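Local structure of terminal oxygenase component of carbazole (Janthinobacterium sp., 7BUG) at residues Asn164-Ser169 against Glu291-Tyr296; Lys47-Asn52 against Tyr286-Glu291; Cys69-Val74 against Trp91-Thr96; Gly102-Ile107 against Gly117-Lys122. The protein catalyses, as the terminal oxygenase of carbazole 1,9a-dioxygenase, dioxygenation of carbazole at its angular C-9a and adjacent C-1 positions, using a Rieske [2Fe-2S] cluster and a mononuclear iron. One frame throughout, in Å; residues are numbered along the deposited sequence.

Contact 1. Residues Asn164-Ser169 against Glu291-Tyr296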
loop_
_atom_site.group_PDB
_atom_site.type_symbol
_atom_site.label_atom_id
_atom_site.label_comp_id
_atom_site.label_asym_id
_atom_site.label_seq_id
_atom_site.Cartn_x
_atom_site.Cartn_y
_atom_site.Cartn_z
ATOM N N ASN A 164 -20.965 -13.967 12.926
ATOM C CA ASN A 164 -19.515 -13.636 12.926
ATOM C C ASN A 164 -19.244 -12.864 11.640
ATOM O O ASN A 164 -19.872 -13.188 10.567
ATOM C CB ASN A 164 -18.647 -14.892 13.037
ATOM C CG ASN A 164 -17.180 -14.587 13.307
ATOM O OD1 ASN A 164 -16.882 -13.487 13.822
ATOM N ND2 ASN A 164 -16.315 -15.542 12.970
ATOM N N GLN A 165 -18.409 -11.853 11.717
ATOM C CA GLN A 165 -17.903 -11.206 10.481
ATOM C C GLN A 165 -16.553 -10.567 10.761
ATOM O O GLN A 165 -16.138 -10.454 11.917
ATOM C CB GLN A 165 -18.911 -10.205 9.951
ATOM C CG GLN A 165 -19.094 -9.060 10.877
ATOM C CD GLN A 165 -20.318 -8.250 10.510
ATOM O OE1 GLN A 165 -21.328 -8.244 11.203
ATOM N NE2 GLN A 165 -20.162 -7.506 9.435
ATOM N N ILE A 166 -15.880 -10.237 9.697
ATOM C CA ILE A 166 -14.514 -9.642 9.759
ATOM C C ILE A 166 -14.693 -8.140 9.601
ATOM O O ILE A 166 -15.344 -7.705 8.612
ATOM C CB ILE A 166 -13.608 -10.229 8.684
ATOM C CG1 ILE A 166 -13.383 -11.720 8.951
ATOM C CG2 ILE A 166 -12.294 -9.488 8.584
ATOM C CD1 ILE A 166 -12.597 -12.406 7.877
ATOM N N ILE A 167 -14.115 -7.389 10.518
ATOM C CA ILE A 167 -14.259 -5.920 10.599
ATOM C C ILE A 167 -12.871 -5.303 10.530
ATOM O O ILE A 167 -11.989 -5.738 11.265
ATOM C CB ILE A 167 -15.018 -5.467 11.848
ATOM C CG1 ILE A 167 -16.399 -6.114 11.975
ATOM C CG2 ILE A 167 -15.119 -3.941 11.912
ATOM C CD1 ILE A 167 -17.312 -5.923 10.805
ATOM N N LYS A 168 -12.718 -4.252 9.723
ATOM C CA LYS A 168 -11.401 -3.605 9.568
ATOM C C LYS A 168 -11.193 -2.510 10.620
ATOM O O LYS A 168 -11.181 -1.291 10.308
ATOM C CB LYS A 168 -11.279 -3.058 8.126
ATOM C CG LYS A 168 -11.334 -4.143 7.075
ATOM C CD LYS A 168 -11.478 -3.632 5.659
ATOM C CE LYS A 168 -12.203 -4.621 4.769
ATOM N NZ LYS A 168 -12.347 -4.101 3.384
ATOM N N SER A 169 -11.055 -2.898 11.888
ATOM C CA SER A 169 -10.480 -2.020 12.911
ATOM C C SER A 169 -9.664 -2.906 13.829
ATOM O O SER A 169 -9.919 -4.134 13.928
ATOM C CB SER A 169 -11.463 -1.237 13.700
ATOM O OG SER A 169 -12.012 -1.992 14.791
ATOM N N GLU A 291 -3.151 -6.505 13.145
ATOM C CA GLU A 291 -3.114 -5.185 13.805
ATOM C C GLU A 291 -4.313 -4.365 13.376
ATOM O O GLU A 291 -4.648 -3.438 14.050
ATOM C CB GLU A 291 -1.798 -4.514 13.426
ATOM C CG GLU A 291 -0.597 -5.339 13.857
ATOM C CD GLU A 291 0.048 -6.350 12.889
ATOM O OE1 GLU A 291 1.283 -6.616 13.119
ATOM O OE2 GLU A 291 -0.615 -6.891 11.924
ATOM N N ASN A 292 -4.895 -4.670 12.220
ATOM C CA ASN A 292 -5.893 -3.801 11.547
ATOM C C ASN A 292 -7.311 -4.392 11.541
ATOM O O ASN A 292 -8.216 -3.731 11.016
ATOM C CB ASN A 292 -5.476 -3.627 10.081
ATOM C CG ASN A 292 -4.083 -3.081 9.920
ATOM O OD1 ASN A 292 -3.689 -2.159 10.634
ATOM N ND2 ASN A 292 -3.296 -3.751 9.086
ATOM N N THR A 293 -7.529 -5.624 12.029
ATOM C CA THR A 293 -8.729 -6.423 11.692
ATOM C C THR A 293 -9.146 -7.254 12.924
ATOM O O THR A 293 -8.286 -7.696 13.669
ATOM C CB THR A 293 -8.417 -7.362 10.510
ATOM O OG1 THR A 293 -7.558 -6.675 9.581
ATOM C CG2 THR A 293 -9.696 -7.785 9.835
ATOM N N HIS A 294 -10.430 -7.457 13.101
ATOM C CA HIS A 294 -10.972 -8.327 14.166
ATOM C C HIS A 294 -12.107 -9.158 13.604
ATOM O O HIS A 294 -12.835 -8.737 12.693
ATOM C CB HIS A 294 -11.354 -7.588 15.439
ATOM C CG HIS A 294 -12.493 -6.642 15.327
ATOM N ND1 HIS A 294 -12.308 -5.342 14.806
ATOM C CD2 HIS A 294 -13.780 -6.716 15.717
ATOM C CE1 HIS A 294 -13.465 -4.727 14.837
ATOM N NE2 HIS A 294 -14.381 -5.504 15.368
ATOM N N TYR A 295 -12.347 -10.283 14.250
ATOM C CA TYR A 295 -13.669 -10.944 14.148
ATOM C C TYR A 295 -14.621 -10.300 15.156
ATOM O O TYR A 295 -14.297 -10.107 16.315
ATOM C CB TYR A 295 -13.657 -12.429 14.490
ATOM C CG TYR A 295 -12.941 -13.337 13.556
ATOM C CD1 TYR A 295 -13.541 -13.631 12.347
ATOM C CD2 TYR A 295 -11.720 -13.930 13.870
ATOM C CE1 TYR A 295 -12.923 -14.457 11.445
ATOM C CE2 TYR A 295 -11.087 -14.762 12.967
ATOM C CZ TYR A 295 -11.723 -15.055 11.769
ATOM O OH TYR A 295 -11.175 -15.863 10.809
ATOM N N TYR A 296 -15.792 -9.896 14.706
ATOM C CA TYR A 296 -16.876 -9.407 15.578
ATOM C C TYR A 296 -17.807 -10.589 15.755
ATOM O O TYR A 296 -18.641 -10.936 14.851
ATOM C CB TYR A 296 -17.515 -8.163 14.964
ATOM C CG TYR A 296 -18.677 -7.640 15.756
ATOM C CD1 TYR A 296 -18.700 -7.614 17.138
ATOM C CD2 TYR A 296 -19.751 -7.028 15.105
ATOM C CE1 TYR A 296 -19.761 -7.094 17.853
ATOM C CE2 TYR A 296 -20.788 -6.451 15.810
ATOM C CZ TYR A 296 -20.833 -6.505 17.190
ATOM O OH TYR A 296 -21.891 -6.007 17.943
#

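Contact 2. Residues Lys47-Asn52 against Tyr286-Glu291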
loop_
_atom_site.group_PDB
_atom_site.type_symbol
_atom_site.label_atom_id
_atom_site.label_comp_id
_atom_site.label_asym_id
_atom_site.label_seq_id
_atom_site.Cartn_x
_atom_site.Cartn_y
_atom_site.Cartn_z
ATOM N N LYS A 47 -6.993 -16.581 10.284
ATOM C CA LYS A 47 -5.862 -15.878 10.917
ATOM C C LYS A 47 -6.316 -15.387 12.299
ATOM O O LYS A 47 -7.356 -14.713 12.413
ATOM C CB LYS A 47 -5.371 -14.765 9.998
ATOM C CG LYS A 47 -4.150 -14.076 10.587
ATOM C CD LYS A 47 -3.616 -12.937 9.712
ATOM C CE LYS A 47 -2.707 -13.487 8.651
ATOM N NZ LYS A 47 -2.178 -12.375 7.838
ATOM N N LEU A 48 -5.527 -15.694 13.331
ATOM C CA LEU A 48 -5.825 -15.372 14.727
ATOM C C LEU A 48 -4.558 -14.828 15.378
ATOM O O LEU A 48 -3.507 -15.502 15.314
ATOM C CB LEU A 48 -6.324 -16.619 15.434
ATOM C CG LEU A 48 -6.633 -16.472 16.907
ATOM C CD1 LEU A 48 -7.660 -15.394 17.190
ATOM C CD2 LEU A 48 -7.057 -17.791 17.520
ATOM N N LEU A 49 -4.634 -13.626 15.944
ATOM C CA LEU A 49 -3.448 -12.998 16.590
ATOM C C LEU A 49 -2.298 -12.928 15.587
ATOM O O LEU A 49 -1.124 -13.035 15.974
ATOM C CB LEU A 49 -3.071 -13.757 17.870
ATOM C CG LEU A 49 -3.710 -13.278 19.169
ATOM C CD1 LEU A 49 -5.203 -13.199 19.130
ATOM C CD2 LEU A 49 -3.218 -14.121 20.343
ATOM N N GLY A 50 -2.612 -12.784 14.303
ATOM C CA GLY A 50 -1.637 -12.634 13.217
ATOM C C GLY A 50 -1.121 -13.920 12.657
ATOM O O GLY A 50 -0.372 -13.911 11.629
ATOM N N GLU A 51 -1.515 -15.054 13.225
ATOM C CA GLU A 51 -1.019 -16.373 12.808
ATOM C C GLU A 51 -2.081 -17.081 11.937
ATOM O O GLU A 51 -3.278 -17.181 12.329
ATOM C CB GLU A 51 -0.789 -17.291 14.018
ATOM C CG GLU A 51 0.139 -16.706 15.071
ATOM C CD GLU A 51 0.615 -17.643 16.156
ATOM O OE1 GLU A 51 0.541 -18.858 15.951
ATOM O OE2 GLU A 51 1.120 -17.140 17.181
ATOM N N ASN A 52 -1.610 -17.635 10.826
ATOM C CA ASN A 52 -2.503 -18.403 9.922
ATOM C C ASN A 52 -2.626 -19.809 10.514
ATOM O O ASN A 52 -1.583 -20.458 10.752
ATOM C CB ASN A 52 -1.980 -18.536 8.481
ATOM C CG ASN A 52 -1.990 -17.199 7.762
ATOM O OD1 ASN A 52 -3.018 -16.517 7.776
ATOM N ND2 ASN A 52 -0.866 -16.813 7.199
ATOM N N TYR A 286 -14.435 -9.494 20.378
ATOM C CA TYR A 286 -13.658 -8.714 19.412
ATOM C C TYR A 286 -12.304 -9.389 19.289
ATOM O O TYR A 286 -11.365 -9.099 20.068
ATOM C CB TYR A 286 -13.586 -7.277 19.875
ATOM C CG TYR A 286 -14.847 -6.768 20.515
ATOM C CD1 TYR A 286 -15.941 -6.331 19.761
ATOM C CD2 TYR A 286 -14.982 -6.797 21.890
ATOM C CE1 TYR A 286 -17.084 -5.862 20.389
ATOM C CE2 TYR A 286 -16.129 -6.349 22.519
ATOM C CZ TYR A 286 -17.188 -5.877 21.768
ATOM O OH TYR A 286 -18.276 -5.448 22.526
ATOM N N VAL A 287 -12.227 -10.289 18.349
ATOM C CA VAL A 287 -11.079 -11.229 18.278
ATOM C C VAL A 287 -10.020 -10.666 17.340
ATOM O O VAL A 287 -10.269 -10.478 16.136
ATOM C CB VAL A 287 -11.558 -12.603 17.813
ATOM C CG1 VAL A 287 -10.393 -13.561 17.744
ATOM C CG2 VAL A 287 -12.661 -13.104 18.720
ATOM N N PRO A 288 -8.769 -10.497 17.810
ATOM C CA PRO A 288 -7.730 -9.941 16.966
ATOM C C PRO A 288 -7.344 -10.913 15.851
ATOM O O PRO A 288 -6.998 -12.095 16.093
ATOM C CB PRO A 288 -6.511 -9.732 17.896
ATOM C CG PRO A 288 -7.055 -9.927 19.271
ATOM C CD PRO A 288 -8.271 -10.813 19.141
ATOM N N ILE A 289 -7.426 -10.413 14.619
ATOM C CA ILE A 289 -6.975 -11.137 13.400
ATOM C C ILE A 289 -5.569 -10.694 13.059
ATOM O O ILE A 289 -4.677 -11.540 12.893
ATOM C CB ILE A 289 -7.959 -10.950 12.218
ATOM C CG1 ILE A 289 -9.265 -11.669 12.517
ATOM C CG2 ILE A 289 -7.355 -11.399 10.909
ATOM C CD1 ILE A 289 -10.369 -11.364 11.555
ATOM N N ASP A 290 -5.366 -9.384 12.993
ATOM C CA ASP A 290 -4.026 -8.783 12.791
ATOM C C ASP A 290 -4.136 -7.368 13.367
ATOM O O ASP A 290 -5.121 -7.085 14.014
ATOM C CB ASP A 290 -3.599 -8.852 11.325
ATOM C CG ASP A 290 -4.449 -8.062 10.352
ATOM O OD1 ASP A 290 -5.216 -7.179 10.780
ATOM O OD2 ASP A 290 -4.324 -8.338 9.104
ATOM N N GLU A 291 -3.151 -6.505 13.145
ATOM C CA GLU A 291 -3.114 -5.185 13.805
ATOM C C GLU A 291 -4.313 -4.365 13.376
ATOM O O GLU A 291 -4.648 -3.438 14.050
ATOM C CB GLU A 291 -1.798 -4.514 13.426
ATOM C CG GLU A 291 -0.597 -5.339 13.857
ATOM C CD GLU A 291 0.048 -6.350 12.889
ATOM O OE1 GLU A 291 1.283 -6.616 13.119
ATOM O OE2 GLU A 291 -0.615 -6.891 11.924
HETATM O O HOH W 1 -1.887 -9.809 8.494
#

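Contact 3. Residues Cys69-Val74 against Trp91-Thr96. With FES (Fe2/s2 (inorganic) cluster), chain D.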
loop_
_atom_site.group_PDB
_atom_site.type_symbol
_atom_site.label_atom_id
_atom_site.label_comp_id
_atom_site.label_asym_id
_atom_site.label_seq_id
_atom_site.Cartn_x
_atom_site.Cartn_y
_atom_site.Cartn_z
ATOM N N CYS A 69 3.983 -24.515 6.534
ATOM C CA CYS A 69 4.878 -25.680 6.449
ATOM C C CYS A 69 6.239 -25.361 7.109
ATOM O O CYS A 69 6.784 -24.277 6.893
ATOM C CB CYS A 69 5.030 -26.135 5.014
ATOM S SG CYS A 69 5.901 -27.716 4.898
ATOM N N LEU A 70 6.806 -26.318 7.836
ATOM C CA LEU A 70 8.161 -26.179 8.447
ATOM C C LEU A 70 9.254 -26.031 7.397
ATOM O O LEU A 70 10.329 -25.517 7.703
ATOM C CB LEU A 70 8.446 -27.421 9.283
ATOM C CG LEU A 70 7.596 -27.597 10.516
ATOM C CD1 LEU A 70 8.035 -28.854 11.281
ATOM C CD2 LEU A 70 7.560 -26.378 11.410
ATOM N N HIS A 71 9.047 -26.548 6.196
ATOM C CA HIS A 71 10.101 -26.668 5.170
ATOM C C HIS A 71 10.358 -25.285 4.522
ATOM O O HIS A 71 11.368 -24.636 4.825
ATOM C CB HIS A 71 9.669 -27.773 4.192
ATOM C CG HIS A 71 10.606 -27.977 3.087
ATOM N ND1 HIS A 71 10.142 -28.281 1.821
ATOM C CD2 HIS A 71 11.953 -27.918 3.041
ATOM C CE1 HIS A 71 11.182 -28.434 1.016
ATOM N NE2 HIS A 71 12.343 -28.227 1.781
ATOM N N ARG A 72 9.467 -24.855 3.622
ATOM C CA ARG A 72 9.638 -23.571 2.882
ATOM C C ARG A 72 8.564 -22.559 3.282
ATOM O O ARG A 72 8.431 -21.510 2.620
ATOM C CB ARG A 72 9.699 -23.805 1.367
ATOM C CG ARG A 72 10.776 -24.792 0.930
ATOM C CD ARG A 72 12.215 -24.479 1.302
ATOM N NE ARG A 72 12.596 -23.151 0.827
ATOM C CZ ARG A 72 13.023 -22.851 -0.384
ATOM N NH1 ARG A 72 13.241 -23.807 -1.262
ATOM N NH2 ARG A 72 13.292 -21.596 -0.664
ATOM N N GLY A 73 7.782 -22.814 4.318
ATOM C CA GLY A 73 6.889 -21.811 4.918
ATOM C C GLY A 73 5.680 -21.446 4.095
ATOM O O GLY A 73 5.114 -20.372 4.302
ATOM N N VAL A 74 5.273 -22.330 3.216
ATOM C CA VAL A 74 4.019 -22.126 2.461
ATOM C C VAL A 74 2.813 -22.400 3.359
ATOM O O VAL A 74 2.877 -23.186 4.286
ATOM C CB VAL A 74 3.970 -22.969 1.188
ATOM C CG1 VAL A 74 5.124 -22.669 0.238
ATOM C CG2 VAL A 74 3.854 -24.469 1.488
ATOM N N TRP A 91 1.364 -29.734 0.017
ATOM C CA TRP A 91 1.248 -29.886 -1.447
ATOM C C TRP A 91 2.592 -29.722 -2.164
ATOM O O TRP A 91 2.658 -30.073 -3.351
ATOM C CB TRP A 91 0.232 -28.881 -1.968
ATOM C CG TRP A 91 0.545 -27.492 -1.547
ATOM C CD1 TRP A 91 0.049 -26.836 -0.445
ATOM C CD2 TRP A 91 1.476 -26.586 -2.173
ATOM N NE1 TRP A 91 0.583 -25.580 -0.367
ATOM C CE2 TRP A 91 1.487 -25.409 -1.379
ATOM C CE3 TRP A 91 2.294 -26.646 -3.289
ATOM C CZ2 TRP A 91 2.267 -24.296 -1.710
ATOM C CZ3 TRP A 91 3.106 -25.568 -3.592
ATOM C CH2 TRP A 91 3.098 -24.411 -2.801
ATOM N N TYR A 92 3.612 -29.175 -1.501
ATOM C CA TYR A 92 4.823 -28.763 -2.229
ATOM C C TYR A 92 5.798 -29.949 -2.302
ATOM O O TYR A 92 6.153 -30.349 -3.405
ATOM C CB TYR A 92 5.391 -27.509 -1.591
ATOM C CG TYR A 92 6.274 -26.637 -2.469
ATOM C CD1 TYR A 92 6.653 -26.989 -3.751
ATOM C CD2 TYR A 92 6.810 -25.464 -1.939
ATOM C CE1 TYR A 92 7.472 -26.178 -4.527
ATOM C CE2 TYR A 92 7.671 -24.664 -2.678
ATOM C CZ TYR A 92 8.010 -25.020 -3.976
ATOM O OH TYR A 92 8.812 -24.241 -4.784
ATOM N N HIS A 93 6.286 -30.411 -1.146
ATOM C CA HIS A 93 7.254 -31.536 -1.116
ATOM C C HIS A 93 6.711 -32.652 -0.241
ATOM O O HIS A 93 7.471 -33.498 0.142
ATOM C CB HIS A 93 8.663 -31.126 -0.693
ATOM C CG HIS A 93 9.110 -29.843 -1.293
ATOM N ND1 HIS A 93 8.772 -28.608 -0.759
ATOM C CD2 HIS A 93 9.923 -29.608 -2.347
ATOM C CE1 HIS A 93 9.310 -27.668 -1.528
ATOM N NE2 HIS A 93 10.035 -28.252 -2.504
ATOM N N ALA A 94 5.441 -32.607 0.086
ATOM C CA ALA A 94 4.742 -33.735 0.743
ATOM C C ALA A 94 5.281 -34.050 2.139
ATOM O O ALA A 94 5.069 -35.212 2.622
ATOM C CB ALA A 94 4.757 -34.973 -0.127
ATOM N N TRP A 95 5.811 -33.068 2.862
ATOM C CA TRP A 95 5.967 -33.217 4.322
ATOM C C TRP A 95 4.593 -33.448 4.927
ATOM O O TRP A 95 3.629 -32.720 4.691
ATOM C CB TRP A 95 6.659 -32.022 4.971
ATOM C CG TRP A 95 8.087 -31.849 4.607
ATOM C CD1 TRP A 95 8.721 -32.143 3.435
ATOM C CD2 TRP A 95 9.065 -31.266 5.469
ATOM N NE1 TRP A 95 10.049 -31.807 3.523
ATOM C CE2 TRP A 95 10.276 -31.248 4.747
ATOM C CE3 TRP A 95 9.007 -30.716 6.751
ATOM C CZ2 TRP A 95 11.435 -30.690 5.290
ATOM C CZ3 TRP A 95 10.179 -30.211 7.298
ATOM C CH2 TRP A 95 11.363 -30.209 6.566
ATOM N N THR A 96 4.444 -34.518 5.716
ATOM C CA THR A 96 3.153 -34.975 6.235
ATOM C C THR A 96 3.140 -34.886 7.761
ATOM O O THR A 96 4.061 -35.437 8.424
ATOM C CB THR A 96 2.911 -36.407 5.761
ATOM O OG1 THR A 96 2.870 -36.361 4.329
ATOM C CG2 THR A 96 1.612 -36.964 6.302
HETATM FE FE1 FES D . 5.821 -27.951 2.542
HETATM FE FE2 FES D . 8.148 -28.243 1.194
HETATM S S1 FES D . 6.830 -29.851 2.027
HETATM S S2 FES D . 7.098 -26.320 1.674
#

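Contact 4. Residues Gly102-Ile107 against Gly117-Lys122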
loop_
_atom_site.group_PDB
_atom_site.type_symbol
_atom_site.label_atom_id
_atom_site.label_comp_id
_atom_site.label_asym_id
_atom_site.label_seq_id
_atom_site.Cartn_x
_atom_site.Cartn_y
_atom_site.Cartn_z
ATOM N N GLY A 102 1.020 -32.597 15.666
ATOM C CA GLY A 102 1.830 -31.841 14.687
ATOM C C GLY A 102 3.115 -32.513 14.258
ATOM O O GLY A 102 3.913 -31.930 13.527
ATOM N N VAL A 103 3.353 -33.748 14.668
ATOM C CA VAL A 103 4.640 -34.406 14.368
ATOM C C VAL A 103 4.738 -34.683 12.881
ATOM O O VAL A 103 3.720 -35.097 12.217
ATOM C CB VAL A 103 4.790 -35.699 15.198
ATOM C CG1 VAL A 103 5.963 -36.534 14.715
ATOM C CG2 VAL A 103 4.913 -35.367 16.680
ATOM N N LEU A 104 5.901 -34.359 12.365
ATOM C CA LEU A 104 6.293 -34.719 10.988
ATOM C C LEU A 104 6.466 -36.238 10.953
ATOM O O LEU A 104 7.533 -36.718 11.395
ATOM C CB LEU A 104 7.573 -33.991 10.620
ATOM C CG LEU A 104 8.090 -34.211 9.216
ATOM C CD1 LEU A 104 7.115 -33.802 8.117
ATOM C CD2 LEU A 104 9.426 -33.518 9.046
ATOM N N CYS A 105 5.492 -36.945 10.401
ATOM C CA CYS A 105 5.461 -38.425 10.529
ATOM C C CYS A 105 5.932 -39.105 9.249
ATOM O O CYS A 105 6.265 -40.312 9.316
ATOM C CB CYS A 105 4.085 -38.891 10.963
ATOM S SG CYS A 105 2.781 -38.636 9.742
ATOM N N ASP A 106 5.955 -38.412 8.118
ATOM C CA ASP A 106 6.264 -39.019 6.801
ATOM C C ASP A 106 6.677 -37.861 5.886
ATOM O O ASP A 106 6.217 -36.731 6.090
ATOM C CB ASP A 106 5.083 -39.793 6.227
ATOM C CG ASP A 106 4.902 -41.172 6.838
ATOM O OD1 ASP A 106 5.770 -42.049 6.550
ATOM O OD2 ASP A 106 3.885 -41.368 7.591
ATOM N N ILE A 107 7.483 -38.171 4.894
ATOM C CA ILE A 107 7.703 -37.226 3.764
ATOM C C ILE A 107 7.616 -38.001 2.458
ATOM O O ILE A 107 8.509 -38.851 2.218
ATOM C CB ILE A 107 9.036 -36.470 3.859
ATOM C CG1 ILE A 107 9.209 -35.730 5.182
ATOM C CG2 ILE A 107 9.175 -35.517 2.653
ATOM C CD1 ILE A 107 10.556 -35.128 5.390
ATOM N N GLY A 117 10.008 -37.751 12.056
ATOM C CA GLY A 117 9.939 -37.960 13.509
ATOM C C GLY A 117 10.754 -37.004 14.352
ATOM O O GLY A 117 10.744 -37.206 15.587
ATOM N N ARG A 118 11.425 -35.984 13.788
ATOM C CA ARG A 118 12.389 -35.128 14.500
ATOM C C ARG A 118 11.972 -33.642 14.420
ATOM O O ARG A 118 12.764 -32.762 14.766
ATOM C CB ARG A 118 13.782 -35.303 13.901
ATOM C CG ARG A 118 14.412 -36.673 14.161
ATOM C CD ARG A 118 15.920 -36.561 14.026
ATOM N NE ARG A 118 16.533 -37.827 14.409
ATOM C CZ ARG A 118 16.697 -38.890 13.621
ATOM N NH1 ARG A 118 16.321 -38.887 12.348
ATOM N NH2 ARG A 118 17.260 -39.977 14.127
ATOM N N GLN A 119 10.795 -33.385 13.863
ATOM C CA GLN A 119 10.225 -32.023 13.736
ATOM C C GLN A 119 8.734 -32.106 14.091
ATOM O O GLN A 119 8.070 -33.172 13.954
ATOM C CB GLN A 119 10.384 -31.452 12.323
ATOM C CG GLN A 119 11.814 -31.334 11.819
ATOM C CD GLN A 119 12.691 -30.323 12.508
ATOM O OE1 GLN A 119 12.240 -29.510 13.331
ATOM N NE2 GLN A 119 13.966 -30.366 12.179
ATOM N N LYS A 120 8.213 -30.985 14.567
ATOM C CA LYS A 120 6.803 -30.825 14.991
ATOM C C LYS A 120 6.281 -29.468 14.503
ATOM O O LYS A 120 6.926 -28.491 14.822
ATOM C CB LYS A 120 6.772 -30.926 16.515
ATOM C CG LYS A 120 5.395 -30.920 17.140
ATOM C CD LYS A 120 5.457 -30.909 18.655
ATOM C CE LYS A 120 6.370 -31.969 19.223
ATOM N NZ LYS A 120 6.183 -32.121 20.692
ATOM N N LEU A 121 5.156 -29.432 13.834
ATOM C CA LEU A 121 4.435 -28.213 13.489
ATOM C C LEU A 121 3.632 -27.785 14.704
ATOM O O LEU A 121 3.023 -28.633 15.399
ATOM C CB LEU A 121 3.547 -28.571 12.290
ATOM C CG LEU A 121 2.703 -27.490 11.654
ATOM C CD1 LEU A 121 3.505 -26.264 11.300
ATOM C CD2 LEU A 121 2.037 -28.068 10.400
ATOM N N LYS A 122 3.579 -26.491 14.971
ATOM C CA LYS A 122 2.821 -25.961 16.116
ATOM C C LYS A 122 1.359 -26.356 16.023
ATOM O O LYS A 122 0.763 -26.310 14.898
ATOM C CB LYS A 122 2.998 -24.441 16.151
ATOM C CG LYS A 122 2.281 -23.788 17.302
ATOM C CD LYS A 122 2.934 -24.077 18.626
ATOM C CE LYS A 122 2.618 -23.054 19.693
ATOM N NZ LYS A 122 3.088 -23.497 21.021
#

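Contact 1. Residues Asn164-Ser169 against Glu291-Tyr296
His294 ND1 donates to Ser169 O at 2.8 Å in an almost straight bond, 175° at the hydrogen. The oxygen lies in the imidazole plane, whereas the donor stands above the plane of the Ser169 carbonyl. With chi1 at 66°, CG is placed so that the ring also meets Ile167 CB over one face, a CH-pi contact 3.8 Å from the centroid. The backbones of Ile167 and His294 form an antiparallel hydrogen-bonded pair, Ile167 N to His294 O at 2.9 Å with the return bond from His294 N to Ile167 O. On the opposite face of the sheet Ile166 lies beside Tyr295, its CG1 3.7 Å from CE1; Ile166 CG2 also presses tightly on Thr293 CG2 at 3.3 Å. An inverse gamma turn centred on Lys168 follows. The pairing of strands 158-167 and 293-303 forms the border of the large antiparallel sheet of the Bet v 1-like domain; helix 171-179 packs on His294, and helix 331-344, which carries the iron ligand Asp333, packs on Ile167 and Ser169.

Contact 2. Residues Lys47-Asn52 against Tyr286-Glu291
A type I' turn from Leu48 to Glu51, the tip of the hairpin between strands 44-48 and 51-58 of the Rieske domain, meets the corner at Ile289 where the chain leaves strand 281-288 of the catalytic domain. The turn is closed internally by bonds between Leu48 and Glu51 in both directions, and two further backbone N-H groups reach across. Leu49 N donates to Pro288 O at 2.8 Å, nearly straight at 172°; Gly50 N donates to Ile289 O at 2.8 Å through a more bent 132° angle. Both donors stand above the planes of their acceptor carbonyls. Beside these bonds, Leu48 CD1 is pushed tightly against Val287 CG1 at 3.3 Å, and Leu49 lies beside Pro288, its CD1 3.8 Å from CG of the proline ring. Tyr30 touches all four of these side chains. Lys47 crosses Ile289 at about a right angle, with its CG 3.5 Å from Ile289 O. A chi3 of -84° turns its CE aside; NZ bonds to a bound tetraethylene glycol and to a water at 2.7 Å that in turn donates to Asp290 OD2 at 2.9 Å; Asp290 OD1 is taken by Thr293. The domains are therefore joined here by main-chain bonds and apolar contact; the charges of Lys47 and Asp290 are not in direct contact, and their attraction is probably felt across the bridging water.

Contact 3. Residues Cys69-Val74 against Trp91-Thr96
His71 and His93 meet at one iron of the Rieske [2Fe-2S] cluster, held between two loops of the Rieske domain. By coordination, His71 ND1 and His93 ND1 each bind the iron FE2 at 2.1 Å, whereas Cys69 SG binds the iron FE1 at 2.4 Å, with Cys90 as its other protein ligand. Among the rings, the edge of His71 points to the face of His93 with planes 80° apart, an offset edge-to-face pair. On one face His71 stacks, offset, on the five-membered ring of Trp95 at 14°, and its CB sits 3.5 Å from the centroid of the six-membered ring, over its face. Apolar contacts are made by Val74: its CG2 meets Trp91 CZ2 at 3.6 Å, tip to tip, and its CG1 touches Tyr92 CD2. Polar bonds reach a second subunit, where Asp359 takes His71 NE2 and Asp180 takes His93 NE2, consistent with a path for electrons between subunits. Trp95 CD1 lies 3.3 Å from the bridging sulfide S1.

Contact 4. Residues Gly102-Ile107 against Gly117-Lys122
Leu104 turns its side chain toward Gln119, and its CB rests 3.5 Å from Gln119 O. CG stands anti to the backbone N (chi1 -178°), and the side chain as a whole lies beside that of Gln119, pointing the same way. At the tip the two methyls part. Leu104 CD2 lies 4.0 Å from Gln119 CB. Leu104 CD1 packs against Thr96 O on the neighbouring strand at 3.5 Å, and the side chain also touches Trp95. Gln119 itself bends at chi2, and its NE2 bonds to Gln115. Leu104 is gripped through its main chain as well, its N donating to Gln119 O at 2.9 Å and its O accepting from Gly117 N at 2.8 Å. A third bond, Leu121 N to Gly102 O at 2.8 Å, closes the other end, around the single bridge of Val103 with Lys120. Gly102, with a positive phi of 72°, also brings CA to 3.5 Å from Leu121 O in a CA-H...O contact; lacking a CB, it lets the carbonyl come in on that side. The returning chain 117-122 is thus held by main-chain bonds to Gly102 and to Leu104 at the start of strand 104-107, and the side chains contribute mainly the apolar flank of Leu104, next to the cluster pocket.

Contacts 1 and 2 lie side by side, their centres about 8 Å apart: they share Glu291, and strands 281-288 and 293-303 are neighbours in one sheet, Tyr295 N probably bonding to Val287 O. Contacts 3 and 4 form a second pair, centres about 11 Å apart, on strands 95-98 and 104-107, with Thr96 pairing against the bulge at Cys105 and Asp106. Centres of contacts 2 and 3 are about 23 Å apart. Along the chain, contacts 3 and 4 follow in series inside the loop closed by contact 2, whose segments alternate with those of contact 1. With a segment in each, contact 2 joins the Rieske and catalytic domains, while contacts 3 and 4 both reach a second subunit.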